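Local coordinates for protein lovastatin nonaketide synthase, polyketide synthase component (Aspergillus terreus, PDB 7CPX) that builds the dihydromonacolin L skeleton of lovastatin from malonyl units, as an iterative multidomain polyketide synthase that is homodimeric and works together with lovC, at residues His1734-Ser1739 / Asn2311-Ala2316; Leu2160-Thr2165 / Ile2239-Leu2244; His2183-Ser2188 / Thr2209-Asp2214; Asp2214-Asn2219 / Leu2263-Glu2268. The protein carries 2 engineered substitutions. All coordinates share one frame; numbering follows the deposited sequence.

In the fold
Read from the N terminus, contact 1 opens first: helix 1735-1750 waits more than five hundred residues for helix 2305-2323, and the long loop thus closed encloses the other three contacts. Within it, contact 2 opens at strand 2158-2162 and closes at strand 2236-2241. Contact 3, joining strands 2183-2187 and 2207-2210, is nested inside that loop, and all four strands belong to the parallel sheet of the ketoreductase. Contact 4 starts at Asp-2214, where contact 3 ends, and closes on helix 2256-2276, so it crosses contact 2. That helix also meets contact 1, with Val-2267 packing on Tyr-2313, which carries the connection from the sheet to the outer helix pair.

Contact 1 of 4, residues His1734-Ser1739 / Asn2311-Ala2316; sequences HPHQAS and NCYLQA
Pro-1735, His-1736 and Ser-1739 gather around one aromatic ring, that of Tyr-2313, where the first turn of helix 1735-1750 packs roughly antiparallel (147° between directions) on helix 2305-2323, joining a much earlier part of the chain to the ketoreductase. With the tyrosine CG anti to the backbone N (chi1 -171°), the ring stands beside that turn. Over one face sits Pro-1735 CB in a CH-pi contact, 3.7 Å from the ring centroid and offset toward CE2 and CZ. The CE2 edge points at the middle of the His-1736 imidazole: a T-shaped pair, centroids 5.3 Å apart and planes at 87°, the side chains side by side and pointing the same way. Ser-1739 OG lies in the ring plane, at the edge near CD2. Its hydroxyl is bonded back to Pro-1735 O at 2.8 Å, while Ser-1739 N reaches the same oxygen from the opposite face of the carbonyl. Where the backbones come close, Ala-1738 CB packs on Ala-2316 CB, small groups that suit an axis separation of 7.4 Å. Val-2267 and Val-2270 of helix 2256-2276 also touch the tyrosine. Polar groups of Pro-1735 and Ser-1739 pair within their own helix, and the joint rests on aromatic and apolar packing.

Contact 2 of 4, residues Leu2160-Thr2165 / Ile2239-Leu2244; sequences LLVGLT and IAFGPL
Leu-2160 to Val-2162 run parallel to Ile-2239 to Phe-2241, their directions 9° apart, and three backbone bonds alternate between them: Ala-2240 N to Leu-2160 O at 2.7 Å, Val-2162 N to Ala-2240 O, and Gly-2242 N to Val-2162 O at 2.8 Å. The middle one is bent, its donor above the carbonyl plane. Side chains sort onto the two faces of the sheet. On one, Val-2162 forks: CG1, anti to the backbone N (chi1 -179°), approaches Phe-2241 CD2 at 4.0 Å, the two side chains crossing at a slant, while CG2 lies alongside Ile-2239 CG2. Pro-2243 CD, from the same segment as the phenyl ring, lies over one face of it, above its centre. On the other face the small Ala-2240 CB receives two leucine methyls, Leu-2161 CD2 at 3.4 Å and Leu-2164 CD2 at 3.8 Å. The other methyl of Leu-2164, CD1, rests against Gly-2242 CA. Beyond the strands, Gly-2163 turns with a positive phi of 73° and brings its CA opposite that of Pro-2243. This is the turn after the first strand of a Rossmann fold. The chemistry divides accordingly: backbone bonds and apolar packing join the strands, and where they end, two glycines, Gly-2163 and Gly-2242, stand with Pro-2243 and Leu-2244 among the residues of the NADP pocket.

Contact 3 of 4, residues His2183-Ser2188 / Thr2209-Asp2214; sequences HIVLTS and TVLSMD
Thr-2187 and Met-2213 lie side by side and point the same way, just past the last of the paired strand bonds. Starting from the methionine backbone, CB faces Thr-2187 CB at 4.0 Å. CG stands anti to the backbone N (chi1 180°), and SD continues the extended chain; the methionine side chain also touches Val-2221 of helix 2218-2230. The bend comes last: chi3 of 71° swings CE back over the threonine, 3.5 Å from Thr-2187 OG1 and 3.7 Å from CG2 of the same residue. That hydroxyl has its polar partner elsewhere, in Gly-2163 N. The two strands belong to a beta-alpha-beta crossover through helix 2195-2203, with strand 2207-2210 outermost in the parallel ketoreductase sheet. Their pairing is regular at first, Thr-2209 N bonding to Ile-2184 O, Leu-2186 N to Thr-2209 O at 2.9 Å, and Leu-2211 N to Leu-2186 O at 2.8 Å. On one face Val-2185 CG2 runs beside Thr-2209 CG2, and Val-2185 CG1 meets Leu-2211 CB at 3.7 Å. Ser-2212 then takes a positive phi (56°), its CA directed at Ser-2188 O in a CA-H...O contact. Ser-2188 and Asp-2214, at the C-terminal ends of these segments, belong to the NADP pocket.

Contact 4 of 4, residues Asp2214-Asn2219 / Leu2263-Glu2268; sequences DVTSQN and LNPKVE
Thr-2216 O faces the aliphatic CG of Glu-2268, and Pro-2265 O faces Val-2215 CG1: two backbone carbonyls, one from each segment, lie against aliphatic carbon of the other. The glutamate CG stands anti to its backbone N (chi1 -178°), which sets it against the threonine carbonyl; a bend at chi2 then turns the chain, and the carboxylate forms a salt bridge with Arg-2271 of its own helix. Thr-2216 CG2 slants across Asn-2264 CB at 3.5 Å. What presents the threonine is an Asx turn within a type I beta turn from Asp-2214 to Ser-2217, in the loop between strand 2207-2210 and helix 2218-2230 of the Rossmann fold. Asp-2214 OD1 accepts from Thr-2216 OG1 at 2.7 Å, on the syn side of the carboxylate, and from Thr-2216 N at 3.2 Å, well above its plane; both donors come from the same face. Asp-2214, Val-2215 and Thr-2216 form part of the cofactor site, consistent with the adenine-side aspartate and its neighbours in short-chain dehydrogenases. From the facing helix Pro-2265 and Lys-2266 belong to it too, the lysine NZ bonded to Asn-2311 OD1. Ser-2217 is the N-cap of helix 2218-2230, its OG accepting a weak bond from Asn-2219 N.

Contact 1 of 4, residues His1734-Ser1739 / Asn2311-Ala2316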
loop_
_atom_site.group_PDB
_atom_site.type_symbol
_atom_site.label_atom_id
_atom_site.label_comp_id
_atom_site.label_asym_id
_atom_site.label_seq_id
_atom_site.Cartn_x
_atom_site.Cartn_y
_atom_site.Cartn_z
ATOM N N HIS A 1734 -23.918 37.960 65.509
ATOM C CA HIS A 1734 -23.104 39.170 65.628
ATOM C C HIS A 1734 -21.981 39.122 64.603
ATOM O O HIS A 1734 -20.854 38.711 64.913
ATOM C CB HIS A 1734 -22.555 39.320 67.046
ATOM C CG HIS A 1734 -23.612 39.562 68.076
ATOM N ND1 HIS A 1734 -23.877 40.812 68.591
ATOM C CD2 HIS A 1734 -24.478 38.715 68.682
ATOM C CE1 HIS A 1734 -24.857 40.724 69.473
ATOM N NE2 HIS A 1734 -25.239 39.463 69.547
ATOM N N PRO A 1735 -22.252 39.538 63.364
ATOM C CA PRO A 1735 -21.201 39.510 62.335
ATOM C C PRO A 1735 -19.980 40.348 62.675
ATOM O O PRO A 1735 -18.891 40.049 62.175
ATOM C CB PRO A 1735 -21.919 40.043 61.090
ATOM C CG PRO A 1735 -23.356 39.731 61.325
ATOM C CD PRO A 1735 -23.567 39.884 62.800
ATOM N N HIS A 1736 -20.122 41.398 63.487
ATOM C CA HIS A 1736 -18.949 42.170 63.893
ATOM C C HIS A 1736 -18.009 41.317 64.735
ATOM O O HIS A 1736 -16.781 41.375 64.576
ATOM C CB HIS A 1736 -19.384 43.414 64.666
ATOM C CG HIS A 1736 -20.438 44.219 63.973
ATOM N ND1 HIS A 1736 -21.752 43.813 63.894
ATOM C CD2 HIS A 1736 -20.373 45.407 63.327
ATOM C CE1 HIS A 1736 -22.451 44.714 63.229
ATOM N NE2 HIS A 1736 -21.638 45.692 62.874
ATOM N N GLN A 1737 -18.571 40.522 65.645
ATOM C CA GLN A 1737 -17.759 39.581 66.401
ATOM C C GLN A 1737 -17.054 38.605 65.471
ATOM O O GLN A 1737 -15.916 38.208 65.733
ATOM C CB GLN A 1737 -18.633 38.829 67.403
ATOM C CG GLN A 1737 -19.376 39.726 68.377
ATOM C CD GLN A 1737 -20.284 38.954 69.311
ATOM O OE1 GLN A 1737 -20.274 37.724 69.332
ATOM N NE2 GLN A 1737 -21.085 39.675 70.087
ATOM N N ALA A 1738 -17.701 38.224 64.369
ATOM C CA ALA A 1738 -17.057 37.331 63.412
ATOM C C ALA A 1738 -15.954 38.038 62.638
ATOM O O ALA A 1738 -14.959 37.409 62.266
ATOM C CB ALA A 1738 -18.089 36.759 62.448
ATOM N N SER A 1739 -16.114 39.334 62.372
ATOM C CA SER A 1739 -15.024 40.096 61.774
ATOM C C SER A 1739 -13.824 40.117 62.704
ATOM O O SER A 1739 -12.675 39.976 62.265
ATOM C CB SER A 1739 -15.477 41.520 61.470
ATOM O OG SER A 1739 -16.826 41.542 61.053
ATOM N N ASN A 2311 -13.951 39.203 55.146
ATOM C CA ASN A 2311 -14.556 37.978 54.653
ATOM C C ASN A 2311 -15.308 37.234 55.755
ATOM O O ASN A 2311 -16.324 36.590 55.485
ATOM C CB ASN A 2311 -13.494 37.068 54.031
ATOM C CG ASN A 2311 -12.918 37.639 52.745
ATOM O OD1 ASN A 2311 -13.642 38.194 51.931
ATOM N ND2 ASN A 2311 -11.615 37.494 52.563
ATOM N N CYS A 2312 -14.827 37.308 56.995
ATOM C CA CYS A 2312 -15.527 36.665 58.097
ATOM C C CYS A 2312 -16.806 37.409 58.457
ATOM O O CYS A 2312 -17.786 36.782 58.871
ATOM C CB CYS A 2312 -14.607 36.542 59.308
ATOM S SG CYS A 2312 -13.331 35.276 59.109
ATOM N N TYR A 2313 -16.830 38.731 58.295
ATOM C CA TYR A 2313 -18.097 39.446 58.388
ATOM C C TYR A 2313 -19.059 38.938 57.326
ATOM O O TYR A 2313 -20.253 38.753 57.590
ATOM C CB TYR A 2313 -17.901 40.950 58.236
ATOM C CG TYR A 2313 -19.151 41.753 58.538
ATOM C CD1 TYR A 2313 -20.190 41.824 57.623
ATOM C CD2 TYR A 2313 -19.296 42.431 59.740
ATOM C CE1 TYR A 2313 -21.334 42.546 57.893
ATOM C CE2 TYR A 2313 -20.436 43.159 60.017
ATOM C CZ TYR A 2313 -21.452 43.213 59.090
ATOM O OH TYR A 2313 -22.591 43.937 59.360
ATOM N N LEU A 2314 -18.556 38.720 56.113
ATOM C CA LEU A 2314 -19.393 38.151 55.058
ATOM C C LEU A 2314 -19.934 36.786 55.468
ATOM O O LEU A 2314 -21.123 36.492 55.293
ATOM C CB LEU A 2314 -18.590 38.039 53.761
ATOM C CG LEU A 2314 -18.696 39.203 52.774
ATOM C CD1 LEU A 2314 -18.468 40.534 53.465
ATOM C CD2 LEU A 2314 -17.708 39.021 51.634
ATOM N N GLN A 2315 -19.065 35.936 56.018
ATOM C CA GLN A 2315 -19.481 34.596 56.425
ATOM C C GLN A 2315 -20.567 34.663 57.487
ATOM O O GLN A 2315 -21.579 33.957 57.406
ATOM C CB GLN A 2315 -18.282 33.810 56.954
ATOM C CG GLN A 2315 -17.271 33.401 55.905
ATOM C CD GLN A 2315 -16.075 32.691 56.505
ATOM O OE1 GLN A 2315 -15.973 32.547 57.724
ATOM N NE2 GLN A 2315 -15.162 32.242 55.653
ATOM N N ALA A 2316 -20.366 35.500 58.503
ATOM C CA ALA A 2316 -21.342 35.591 59.581
ATOM C C ALA A 2316 -22.646 36.206 59.105
ATOM O O ALA A 2316 -23.718 35.811 59.572
ATOM C CB ALA A 2316 -20.772 36.394 60.741
#

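Contact 2 of 4, residues Leu2160-Thr2165 / Ile2239-Leu2244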
loop_
_atom_site.group_PDB
_atom_site.type_symbol
_atom_site.label_atom_id
_atom_site.label_comp_id
_atom_site.label_asym_id
_atom_site.label_seq_id
_atom_site.Cartn_x
_atom_site.Cartn_y
_atom_site.Cartn_z
ATOM N N LEU A 2160 -27.458 39.868 40.740
ATOM C CA LEU A 2160 -26.664 41.064 40.989
ATOM C C LEU A 2160 -25.278 40.650 41.466
ATOM O O LEU A 2160 -25.109 40.231 42.614
ATOM C CB LEU A 2160 -27.354 41.949 42.022
ATOM C CG LEU A 2160 -26.731 43.320 42.279
ATOM C CD1 LEU A 2160 -26.865 44.199 41.052
ATOM C CD2 LEU A 2160 -27.380 43.977 43.482
ATOM N N LEU A 2161 -24.289 40.777 40.589
ATOM C CA LEU A 2161 -22.902 40.467 40.919
ATOM C C LEU A 2161 -22.246 41.769 41.365
ATOM O O LEU A 2161 -21.850 42.595 40.539
ATOM C CB LEU A 2161 -22.190 39.840 39.725
ATOM C CG LEU A 2161 -23.040 38.931 38.834
ATOM C CD1 LEU A 2161 -22.174 38.283 37.771
ATOM C CD2 LEU A 2161 -23.761 37.861 39.635
ATOM N N VAL A 2162 -22.146 41.951 42.678
ATOM C CA VAL A 2162 -21.652 43.193 43.262
ATOM C C VAL A 2162 -20.132 43.139 43.303
ATOM O O VAL A 2162 -19.549 42.205 43.863
ATOM C CB VAL A 2162 -22.238 43.417 44.662
ATOM C CG1 VAL A 2162 -21.741 44.729 45.245
ATOM C CG2 VAL A 2162 -23.753 43.396 44.604
ATOM N N GLY A 2163 -19.491 44.142 42.708
ATOM C CA GLY A 2163 -18.053 44.150 42.571
ATOM C C GLY A 2163 -17.527 43.181 41.540
ATOM O O GLY A 2163 -16.308 43.118 41.335
ATOM N N LEU A 2164 -18.403 42.431 40.887
ATOM C CA LEU A 2164 -18.022 41.440 39.884
ATOM C C LEU A 2164 -18.131 42.011 38.475
ATOM O O LEU A 2164 -18.860 41.503 37.622
ATOM C CB LEU A 2164 -18.879 40.192 40.052
ATOM C CG LEU A 2164 -18.256 39.101 40.924
ATOM C CD1 LEU A 2164 -17.723 39.682 42.220
ATOM C CD2 LEU A 2164 -19.266 38.011 41.219
ATOM N N THR A 2165 -17.398 43.094 38.225
ATOM C CA THR A 2165 -17.286 43.673 36.894
ATOM C C THR A 2165 -15.966 43.334 36.217
ATOM O O THR A 2165 -15.811 43.615 35.024
ATOM C CB THR A 2165 -17.439 45.196 36.959
ATOM O OG1 THR A 2165 -16.514 45.733 37.912
ATOM C CG2 THR A 2165 -18.856 45.573 37.354
ATOM N N ILE A 2239 -27.774 37.544 44.566
ATOM C CA ILE A 2239 -26.647 38.463 44.647
ATOM C C ILE A 2239 -25.364 37.650 44.723
ATOM O O ILE A 2239 -25.293 36.659 45.457
ATOM C CB ILE A 2239 -26.759 39.405 45.861
ATOM C CG1 ILE A 2239 -28.038 40.238 45.769
ATOM C CG2 ILE A 2239 -25.541 40.314 45.935
ATOM C CD1 ILE A 2239 -28.279 41.123 46.970
ATOM N N ALA A 2240 -24.354 38.071 43.969
ATOM C CA ALA A 2240 -23.010 37.506 44.036
ATOM C C ALA A 2240 -22.095 38.621 44.533
ATOM O O ALA A 2240 -21.512 39.367 43.745
ATOM C CB ALA A 2240 -22.564 36.968 42.687
ATOM N N PHE A 2241 -21.975 38.726 45.850
ATOM C CA PHE A 2241 -21.282 39.835 46.493
ATOM C C PHE A 2241 -19.789 39.530 46.542
ATOM O O PHE A 2241 -19.346 38.692 47.332
ATOM C CB PHE A 2241 -21.845 40.059 47.893
ATOM C CG PHE A 2241 -21.271 41.248 48.593
ATOM C CD1 PHE A 2241 -20.117 41.135 49.341
ATOM C CD2 PHE A 2241 -21.891 42.480 48.511
ATOM C CE1 PHE A 2241 -19.583 42.229 49.983
ATOM C CE2 PHE A 2241 -21.368 43.578 49.155
ATOM C CZ PHE A 2241 -20.213 43.453 49.896
ATOM N N GLY A 2242 -19.012 40.210 45.698
ATOM C CA GLY A 2242 -17.580 40.027 45.681
ATOM C C GLY A 2242 -16.759 41.291 45.485
ATOM O O GLY A 2242 -15.689 41.249 44.870
ATOM N N PRO A 2243 -17.221 42.436 45.992
ATOM C CA PRO A 2243 -16.374 43.633 45.948
ATOM C C PRO A 2243 -15.110 43.416 46.763
ATOM O O PRO A 2243 -15.134 42.772 47.813
ATOM C CB PRO A 2243 -17.263 44.722 46.554
ATOM C CG PRO A 2243 -18.160 43.988 47.465
ATOM C CD PRO A 2243 -18.426 42.667 46.805
ATOM N N LEU A 2244 -13.999 43.960 46.273
ATOM C CA LEU A 2244 -12.701 43.675 46.866
ATOM C C LEU A 2244 -11.822 44.914 46.861
ATOM O O LEU A 2244 -11.713 45.603 45.842
ATOM C CB LEU A 2244 -11.997 42.541 46.114
ATOM C CG LEU A 2244 -10.607 42.170 46.629
ATOM C CD1 LEU A 2244 -10.691 41.698 48.064
ATOM C CD2 LEU A 2244 -9.977 41.110 45.746
#

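Contact 3 of 4, residues His2183-Ser2188 / Thr2209-Asp2214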
loop_
_atom_site.group_PDB
_atom_site.type_symbol
_atom_site.label_atom_id
_atom_site.label_comp_id
_atom_site.label_asym_id
_atom_site.label_seq_id
_atom_site.Cartn_x
_atom_site.Cartn_y
_atom_site.Cartn_z
ATOM N N HIS A 2183 -30.990 37.640 33.079
ATOM C CA HIS A 2183 -30.824 39.033 33.479
ATOM C C HIS A 2183 -29.742 39.116 34.541
ATOM O O HIS A 2183 -29.910 38.594 35.648
ATOM C CB HIS A 2183 -32.141 39.618 33.995
ATOM C CG HIS A 2183 -33.251 39.571 32.993
ATOM N ND1 HIS A 2183 -33.456 40.565 32.060
ATOM C CD2 HIS A 2183 -34.210 38.642 32.769
ATOM C CE1 HIS A 2183 -34.497 40.253 31.310
ATOM N NE2 HIS A 2183 -34.973 39.091 31.719
ATOM N N ILE A 2184 -28.640 39.781 34.208
ATOM C CA ILE A 2184 -27.487 39.893 35.091
ATOM C C ILE A 2184 -27.097 41.359 35.211
ATOM O O ILE A 2184 -27.164 42.115 34.233
ATOM C CB ILE A 2184 -26.299 39.051 34.583
ATOM C CG1 ILE A 2184 -26.734 37.597 34.391
ATOM C CG2 ILE A 2184 -25.141 39.127 35.562
ATOM C CD1 ILE A 2184 -25.668 36.706 33.804
ATOM N N VAL A 2185 -26.688 41.757 36.412
ATOM C CA VAL A 2185 -26.333 43.139 36.716
ATOM C C VAL A 2185 -24.975 43.114 37.406
ATOM O O VAL A 2185 -24.877 42.754 38.583
ATOM C CB VAL A 2185 -27.381 43.827 37.594
ATOM C CG1 VAL A 2185 -27.009 45.281 37.823
ATOM C CG2 VAL A 2185 -28.756 43.716 36.961
ATOM N N LEU A 2186 -23.931 43.499 36.682
ATOM C CA LEU A 2186 -22.618 43.682 37.279
ATOM C C LEU A 2186 -22.538 45.066 37.909
ATOM O O LEU A 2186 -22.976 46.055 37.317
ATOM C CB LEU A 2186 -21.522 43.525 36.227
ATOM C CG LEU A 2186 -21.723 42.418 35.192
ATOM C CD1 LEU A 2186 -20.550 42.369 34.232
ATOM C CD2 LEU A 2186 -21.905 41.080 35.871
ATOM N N THR A 2187 -21.976 45.135 39.113
ATOM C CA THR A 2187 -21.892 46.393 39.841
ATOM C C THR A 2187 -20.453 46.662 40.248
ATOM O O THR A 2187 -19.711 45.742 40.603
ATOM C CB THR A 2187 -22.783 46.388 41.086
ATOM O OG1 THR A 2187 -21.979 46.210 42.258
ATOM C CG2 THR A 2187 -23.819 45.277 41.006
ATOM N N SER A 2188 -20.072 47.934 40.195
ATOM C CA SER A 2188 -18.734 48.370 40.561
ATOM C C SER A 2188 -18.707 49.888 40.545
ATOM O O SER A 2188 -19.428 50.521 39.770
ATOM C CB SER A 2188 -17.679 47.807 39.604
ATOM O OG SER A 2188 -17.502 46.415 39.801
ATOM N N THR A 2209 -26.160 43.905 32.148
ATOM C CA THR A 2209 -25.963 45.344 32.242
ATOM C C THR A 2209 -25.004 45.643 33.383
ATOM O O THR A 2209 -24.825 44.835 34.295
ATOM C CB THR A 2209 -27.290 46.083 32.459
ATOM O OG1 THR A 2209 -27.043 47.489 32.586
ATOM C CG2 THR A 2209 -27.986 45.576 33.713
ATOM N N VAL A 2210 -24.384 46.819 33.315
ATOM C CA VAL A 2210 -23.476 47.303 34.348
ATOM C C VAL A 2210 -24.163 48.445 35.084
ATOM O O VAL A 2210 -24.779 49.317 34.461
ATOM C CB VAL A 2210 -22.127 47.756 33.758
ATOM C CG1 VAL A 2210 -21.474 46.613 33.003
ATOM C CG2 VAL A 2210 -22.311 48.964 32.853
ATOM N N LEU A 2211 -24.055 48.436 36.412
ATOM C CA LEU A 2211 -24.858 49.313 37.250
ATOM C C LEU A 2211 -24.113 50.540 37.757
ATOM O O LEU A 2211 -24.763 51.521 38.133
ATOM C CB LEU A 2211 -25.395 48.532 38.454
ATOM C CG LEU A 2211 -26.534 49.188 39.232
ATOM C CD1 LEU A 2211 -27.736 49.406 38.331
ATOM C CD2 LEU A 2211 -26.914 48.341 40.433
ATOM N N SER A 2212 -22.781 50.517 37.780
ATOM C CA SER A 2212 -21.997 51.625 38.323
ATOM C C SER A 2212 -22.397 51.930 39.762
ATOM O O SER A 2212 -22.465 53.092 40.169
ATOM C CB SER A 2212 -22.137 52.880 37.457
ATOM O OG SER A 2212 -21.773 52.614 36.114
ATOM N N MET A 2213 -22.662 50.883 40.537
ATOM C CA MET A 2213 -23.137 51.021 41.905
ATOM C C MET A 2213 -21.971 50.832 42.868
ATOM O O MET A 2213 -21.326 49.778 42.872
ATOM C CB MET A 2213 -24.237 50.000 42.185
ATOM C CG MET A 2213 -24.807 50.044 43.590
ATOM S SD MET A 2213 -25.992 48.715 43.881
ATOM C CE MET A 2213 -24.908 47.291 43.929
ATOM N N ASP A 2214 -21.706 51.851 43.683
ATOM C CA ASP A 2214 -20.708 51.753 44.742
ATOM C C ASP A 2214 -21.396 51.223 45.991
ATOM O O ASP A 2214 -22.140 51.952 46.657
ATOM C CB ASP A 2214 -20.062 53.111 45.000
ATOM C CG ASP A 2214 -18.968 53.048 46.047
ATOM O OD1 ASP A 2214 -18.665 51.937 46.532
ATOM O OD2 ASP A 2214 -18.409 54.112 46.387
#

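Contact 4 of 4, residues Asp2214-Asn2219 / Leu2263-Glu2268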
loop_
_atom_site.group_PDB
_atom_site.type_symbol
_atom_site.label_atom_id
_atom_site.label_comp_id
_atom_site.label_asym_id
_atom_site.label_seq_id
_atom_site.Cartn_x
_atom_site.Cartn_y
_atom_site.Cartn_z
ATOM N N ASP A 2214 -21.706 51.851 43.683
ATOM C CA ASP A 2214 -20.708 51.753 44.742
ATOM C C ASP A 2214 -21.396 51.223 45.991
ATOM O O ASP A 2214 -22.140 51.952 46.657
ATOM C CB ASP A 2214 -20.062 53.111 45.000
ATOM C CG ASP A 2214 -18.968 53.048 46.047
ATOM O OD1 ASP A 2214 -18.665 51.937 46.532
ATOM O OD2 ASP A 2214 -18.409 54.112 46.387
ATOM N N VAL A 2215 -21.148 49.953 46.317
ATOM C CA VAL A 2215 -21.862 49.307 47.411
ATOM C C VAL A 2215 -21.475 49.859 48.773
ATOM O O VAL A 2215 -22.087 49.484 49.780
ATOM C CB VAL A 2215 -21.620 47.785 47.368
ATOM C CG1 VAL A 2215 -20.309 47.429 48.047
ATOM C CG2 VAL A 2215 -22.780 47.048 47.999
ATOM N N THR A 2216 -20.474 50.739 48.833
ATOM C CA THR A 2216 -20.059 51.301 50.112
ATOM C C THR A 2216 -21.119 52.232 50.689
ATOM O O THR A 2216 -21.254 52.329 51.914
ATOM C CB THR A 2216 -18.741 52.056 49.947
ATOM O OG1 THR A 2216 -17.894 51.351 49.033
ATOM C CG2 THR A 2216 -18.035 52.182 51.284
ATOM N N SER A 2217 -21.873 52.916 49.834
ATOM C CA SER A 2217 -22.821 53.937 50.254
ATOM C C SER A 2217 -24.249 53.427 50.112
ATOM O O SER A 2217 -24.600 52.801 49.107
ATOM C CB SER A 2217 -22.648 55.214 49.429
ATOM O OG SER A 2217 -23.577 56.207 49.825
ATOM N N GLN A 2218 -25.069 53.704 51.128
ATOM C CA GLN A 2218 -26.483 53.354 51.052
ATOM C C GLN A 2218 -27.159 54.073 49.893
ATOM O O GLN A 2218 -27.969 53.482 49.170
ATOM C CB GLN A 2218 -27.176 53.699 52.372
ATOM C CG GLN A 2218 -28.662 53.357 52.421
ATOM C CD GLN A 2218 -28.918 51.871 52.561
ATOM O OE1 GLN A 2218 -28.131 51.148 53.169
ATOM N NE2 GLN A 2218 -30.028 51.407 51.999
ATOM N N ASN A 2219 -26.840 55.355 49.704
ATOM C CA ASN A 2219 -27.455 56.117 48.623
ATOM C C ASN A 2219 -27.113 55.516 47.266
ATOM O O ASN A 2219 -27.980 55.404 46.394
ATOM C CB ASN A 2219 -27.004 57.576 48.688
ATOM C CG ASN A 2219 -27.370 58.239 50.000
ATOM O OD1 ASN A 2219 -28.381 57.906 50.617
ATOM N ND2 ASN A 2219 -26.546 59.186 50.434
ATOM N N LEU A 2263 -12.905 46.977 54.637
ATOM C CA LEU A 2263 -14.128 46.469 55.247
ATOM C C LEU A 2263 -15.367 47.019 54.556
ATOM O O LEU A 2263 -16.205 46.258 54.065
ATOM C CB LEU A 2263 -14.162 46.820 56.736
ATOM C CG LEU A 2263 -13.670 45.753 57.712
ATOM C CD1 LEU A 2263 -12.256 45.326 57.399
ATOM C CD2 LEU A 2263 -13.755 46.286 59.125
ATOM N N ASN A 2264 -15.495 48.344 54.507
ATOM C CA ASN A 2264 -16.733 48.957 54.035
ATOM C C ASN A 2264 -17.198 48.381 52.707
ATOM O O ASN A 2264 -18.373 47.994 52.612
ATOM C CB ASN A 2264 -16.544 50.478 53.949
ATOM C CG ASN A 2264 -16.049 51.075 55.252
ATOM O OD1 ASN A 2264 -15.513 50.369 56.106
ATOM N ND2 ASN A 2264 -16.225 52.380 55.409
ATOM N N PRO A 2265 -16.350 48.236 51.684
ATOM C CA PRO A 2265 -16.817 47.563 50.462
ATOM C C PRO A 2265 -17.379 46.185 50.739
ATOM O O PRO A 2265 -18.379 45.789 50.128
ATOM C CB PRO A 2265 -15.555 47.498 49.590
ATOM C CG PRO A 2265 -14.647 48.540 50.136
ATOM C CD PRO A 2265 -14.924 48.591 51.602
ATOM N N LYS A 2266 -16.755 45.439 51.650
ATOM C CA LYS A 2266 -17.281 44.138 52.046
ATOM C C LYS A 2266 -18.341 44.280 53.132
ATOM O O LYS A 2266 -19.512 43.950 52.922
ATOM C CB LYS A 2266 -16.141 43.242 52.539
ATOM C CG LYS A 2266 -15.125 42.851 51.479
ATOM C CD LYS A 2266 -15.401 41.465 50.919
ATOM C CE LYS A 2266 -14.200 40.924 50.163
ATOM N NZ LYS A 2266 -14.473 39.592 49.559
ATOM N N VAL A 2267 -17.941 44.796 54.297
ATOM C CA VAL A 2267 -18.820 44.812 55.465
ATOM C C VAL A 2267 -20.041 45.682 55.205
ATOM O O VAL A 2267 -21.186 45.222 55.289
ATOM C CB VAL A 2267 -18.047 45.293 56.706
ATOM C CG1 VAL A 2267 -18.982 45.411 57.898
ATOM C CG2 VAL A 2267 -16.895 44.348 57.004
ATOM N N GLU A 2268 -19.816 46.964 54.912
ATOM C CA GLU A 2268 -20.940 47.868 54.715
ATOM C C GLU A 2268 -21.753 47.472 53.493
ATOM O O GLU A 2268 -22.973 47.656 53.478
ATOM C CB GLU A 2268 -20.440 49.308 54.588
ATOM C CG GLU A 2268 -21.541 50.344 54.434
ATOM C CD GLU A 2268 -22.483 50.383 55.621
ATOM O OE1 GLU A 2268 -22.144 49.804 56.674
ATOM O OE2 GLU A 2268 -23.565 50.996 55.502
#